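Local coordinates for protein putative sugar ABC transporter (Yersinia enterocolitica subsp. enterocolitica 8081, PDB 5ULB) that probably serves as the periplasmic sugar-binding component of an ABC transporter, holding a 5-seleno analogue of methylthioribose in the cleft between its two lobes, at residues Q122-L127 with M156-A161. Sequence-based numbering, arbitrary orientation. Where two conformers were deposited one is given.
Sequences QDDASL and MERRQA
The carboxylate of D124, in the first turn of helix 124-138, is shared between two consecutive arginines of helix 154-169, one to each oxygen. R158 grips OD2 side-on: its NE lies 2.6 Å from D124 OD2 at the anti lone pair, N-H...O 154°, while NH2 comes in nearly along the C-O axis. Carboxylate and guanidinium are almost coplanar here, 17° apart. R158 NH2 also forms a salt bridge with D107, a residue of the ligand pocket. R159 also uses NE and NH2 on a single oxygen, with R159 NE 2.9 Å from D124 OD1, but its plane is turned 54° from the carboxylate and NE arrives from above it. The two arginines reach these positions differently: R158 bends at chi3, whereas R159 runs extended from CG to NE past D124 toward the sugar. There R159 NH1 hydrogen-bonds O3 of the bound 5-Se-methyl-5-selenoribose, in both anomers, and Q122 NE2 bonds O2. Q122 NE2 and R159 NH2 sit 3.3 Å apart as two donors, neighbours around the ligand without a bond between them. Just before D124, D123 N-caps helix 124-138, its OD1 accepting from S126 N at 3.1 Å. L127 CD1 packs obliquely against the guanidinium, 3.7 Å from R159 NH2, and the CB atoms of D124 and R158 touch at 3.7 Å. D124, bonded to NE and NH2, thus acts as a second-shell residue that probably helps hold the R159 guanidinium in the rotation that presents NH1 to O3, and four N-H donors around the buried carboxylate would be expected to keep it ionised.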
ATOM      1  N   GLN A 122       4.662  -4.748  -3.415  1.00  9.97           N
ATOM      2  CA  GLN A 122       3.655  -5.321  -4.283  1.00 10.40           C
ATOM      3  C   GLN A 122       4.280  -5.535  -5.642  1.00 11.99           C
ATOM      4  O   GLN A 122       5.362  -5.088  -5.934  1.00 12.35           O
ATOM      5  CB  GLN A 122       2.411  -4.384  -4.359  1.00 11.71           C
ATOM      6  CG  GLN A 122       1.763  -4.117  -2.986  1.00 11.61           C
ATOM      7  CD  GLN A 122       0.896  -2.912  -2.904  1.00 12.04           C
ATOM      8  OE1 GLN A 122      -0.355  -3.042  -2.652  1.00 14.67           O
ATOM      9  NE2 GLN A 122       1.453  -1.777  -3.121  1.00 13.67           N
ATOM     10  N   ASP A 123       3.557  -6.256  -6.516  1.00 11.76           N
ATOM     11  CA  ASP A 123       3.998  -6.428  -7.920  1.00 11.78           C
ATOM     12  C   ASP A 123       3.525  -5.237  -8.681  1.00 11.11           C
ATOM     13  O   ASP A 123       2.450  -5.232  -9.287  1.00 12.91           O
ATOM     14  CB  ASP A 123       3.387  -7.755  -8.468  1.00 14.71           C
ATOM     15  CG  ASP A 123       3.860  -8.053  -9.869  1.00 13.74           C
ATOM     16  OD1 ASP A 123       4.480  -7.177 -10.537  1.00 16.86           O
ATOM     17  OD2 ASP A 123       3.626  -9.206 -10.299  1.00 20.42           O
ATOM     18  N   ASP A 124       4.302  -4.159  -8.594  1.00 12.14           N
ATOM     19  CA  ASP A 124       3.889  -2.877  -9.175  1.00 11.08           C
ATOM     20  C   ASP A 124       3.688  -2.951 -10.677  1.00 11.17           C
ATOM     21  O   ASP A 124       2.805  -2.255 -11.200  1.00 11.84           O
ATOM     22  CB  ASP A 124       4.898  -1.805  -8.746  1.00 11.67           C
ATOM     23  CG  ASP A 124       4.779  -1.473  -7.292  1.00 14.04           C
ATOM     24  OD1 ASP A 124       3.671  -1.151  -6.844  1.00 12.99           O
ATOM     25  OD2 ASP A 124       5.830  -1.605  -6.596  1.00 14.05           O
ATOM     26  N   ALA A 125       4.494  -3.739 -11.369  1.00 12.57           N
ATOM     27  CA  ALA A 125       4.262  -3.916 -12.846  1.00 12.22           C
ATOM     28  C   ALA A 125       2.900  -4.546 -13.104  1.00 12.89           C
ATOM     29  O   ALA A 125       2.199  -4.086 -13.967  1.00 13.42           O
ATOM     30  CB  ALA A 125       5.392  -4.763 -13.454  1.00 16.31           C
ATOM     31  N   SER A 126       2.560  -5.570 -12.348  1.00 12.37           N
ATOM     32  CA  SER A 126       1.215  -6.206 -12.506  1.00 12.88           C
ATOM     33  C   SER A 126       0.060  -5.239 -12.076  1.00 12.34           C
ATOM     34  O   SER A 126      -0.965  -5.176 -12.760  1.00 13.75           O
ATOM     35  CB  SER A 126       1.160  -7.474 -11.709  1.00 14.44           C
ATOM     36  OG  SER A 126      -0.103  -8.080 -11.907  1.00 16.92           O
ATOM     37  N   LEU A 127       0.252  -4.517 -10.997  1.00 11.01           N
ATOM     38  CA  LEU A 127      -0.773  -3.514 -10.593  1.00 10.38           C
ATOM     39  C   LEU A 127      -1.040  -2.591 -11.764  1.00 10.53           C
ATOM     40  O   LEU A 127      -2.214  -2.196 -12.011  1.00 11.19           O
ATOM     41  CB  LEU A 127      -0.338  -2.700  -9.375  1.00 11.52           C
ATOM     42  CG  LEU A 127      -0.237  -3.439  -8.071  1.00 11.79           C
ATOM     43  CD1 LEU A 127       0.378  -2.552  -6.984  1.00 12.21           C
ATOM     44  CD2 LEU A 127      -1.553  -3.983  -7.584  1.00 13.69           C
HETATM   45  N   MSE A 156       5.999   4.144  -6.919  1.00 10.95           N
HETATM   46  CA  MSE A 156       5.668   5.101  -7.971  1.00  8.68           C
HETATM   47  C   MSE A 156       6.655   4.952  -9.101  1.00  9.80           C
HETATM   48  O   MSE A 156       6.252   5.044 -10.307  1.00 10.30           O
HETATM   49  CB  MSE A 156       5.632   6.512  -7.433  1.00  9.48           C
HETATM   50  CG  MSE A 156       4.457   6.757  -6.481  1.00 11.17           C
HETATM   51 SE   MSE A 156       2.840   6.839  -7.452  0.64 10.95          SE
HETATM   52  CE  MSE A 156       1.580   6.443  -6.005  1.00 12.86           C
ATOM     53  N   GLU A 157       7.918   4.785  -8.857  1.00 11.02           N
ATOM     54  CA  GLU A 157       8.854   4.683  -9.962  0.52 11.74           C
ATOM     55  C   GLU A 157       8.640   3.347 -10.729  1.00 11.33           C
ATOM     56  O   GLU A 157       8.721   3.341 -11.973  1.00 12.13           O
ATOM     57  CB  GLU A 157      10.277   4.934  -9.480  0.52 12.22           C
ATOM     58  CG  GLU A 157      10.514   6.462  -9.067  0.52 19.34           C
ATOM     59  CD  GLU A 157      10.328   7.642 -10.181  0.52 24.62           C
ATOM     60  OE1 GLU A 157      10.252   8.874  -9.659  0.52 17.50           O
ATOM     61  OE2 GLU A 157      10.242   7.387 -11.568  0.52 28.19           O
ATOM     62  N   ARG A 158       8.315   2.262 -10.026  1.00 10.87           N
ATOM     63  CA  ARG A 158       8.032   1.021 -10.749  1.00 11.06           C
ATOM     64  C   ARG A 158       6.748   1.084 -11.553  1.00 10.44           C
ATOM     65  O   ARG A 158       6.673   0.558 -12.673  1.00 11.52           O
ATOM     66  CB  ARG A 158       7.971  -0.103  -9.764  1.00 10.81           C
ATOM     67  CG  ARG A 158       9.354  -0.501  -9.099  1.00 14.08           C
ATOM     68  CD  ARG A 158       9.144  -1.715  -8.198  1.00 19.41           C
ATOM     69  NE  ARG A 158       8.404  -1.542  -7.045  1.00 21.18           N
ATOM     70  CZ  ARG A 158       8.871  -1.197  -5.781  1.00 20.97           C
ATOM     71  NH1 ARG A 158      10.230  -1.044  -5.585  1.00 23.29           N
ATOM     72  NH2 ARG A 158       7.908  -0.936  -4.661  1.00 16.80           N
ATOM     73  N   ARG A 159       5.718   1.723 -11.020  1.00  9.73           N
ATOM     74  CA  ARG A 159       4.455   1.908 -11.794  1.00 10.04           C
ATOM     75  C   ARG A 159       4.700   2.765 -13.006  1.00 10.03           C
ATOM     76  O   ARG A 159       4.185   2.461 -14.098  1.00 10.91           O
ATOM     77  CB  ARG A 159       3.395   2.493 -10.915  1.00  9.31           C
ATOM     78  CG  ARG A 159       2.963   1.518  -9.826  1.00  9.83           C
ATOM     79  CD  ARG A 159       2.165   2.067  -8.669  1.00  9.89           C
ATOM     80  NE  ARG A 159       2.061   1.121  -7.608  1.00  9.90           N
ATOM     81  CZ  ARG A 159       1.548   1.352  -6.417  1.00  9.52           C
ATOM     82  NH1 ARG A 159       0.841   2.457  -6.160  1.00 11.11           N
ATOM     83  NH2 ARG A 159       1.725   0.489  -5.454  1.00 11.00           N
ATOM     84  N   GLN A 160       5.485   3.836 -12.878  1.00 10.14           N
ATOM     85  CA  GLN A 160       5.756   4.705 -14.013  1.00 10.24           C
ATOM     86  C   GLN A 160       6.529   3.917 -15.108  1.00 11.01           C
ATOM     87  O   GLN A 160       6.210   4.106 -16.281  1.00 11.99           O
ATOM     88  CB  GLN A 160       6.655   5.894 -13.544  1.00 11.91           C
ATOM     89  CG  GLN A 160       7.097   6.858 -14.635  1.00 12.76           C
ATOM     90  CD  GLN A 160       5.931   7.604 -15.260  1.00 16.17           C
ATOM     91  OE1 GLN A 160       4.839   7.742 -14.680  1.00 19.53           O
ATOM     92  NE2 GLN A 160       6.216   8.241 -16.376  1.00 22.61           N
ATOM     93  N   ALA A 161       7.461   3.073 -14.745  1.00 12.10           N
ATOM     94  CA  ALA A 161       8.230   2.300 -15.772  1.00 12.37           C
ATOM     95  C   ALA A 161       7.258   1.368 -16.532  1.00 12.21           C
ATOM     96  O   ALA A 161       7.331   1.274 -17.766  1.00 13.26           O
ATOM     97  CB  ALA A 161       9.372   1.529 -15.168  1.00 14.16           C
TER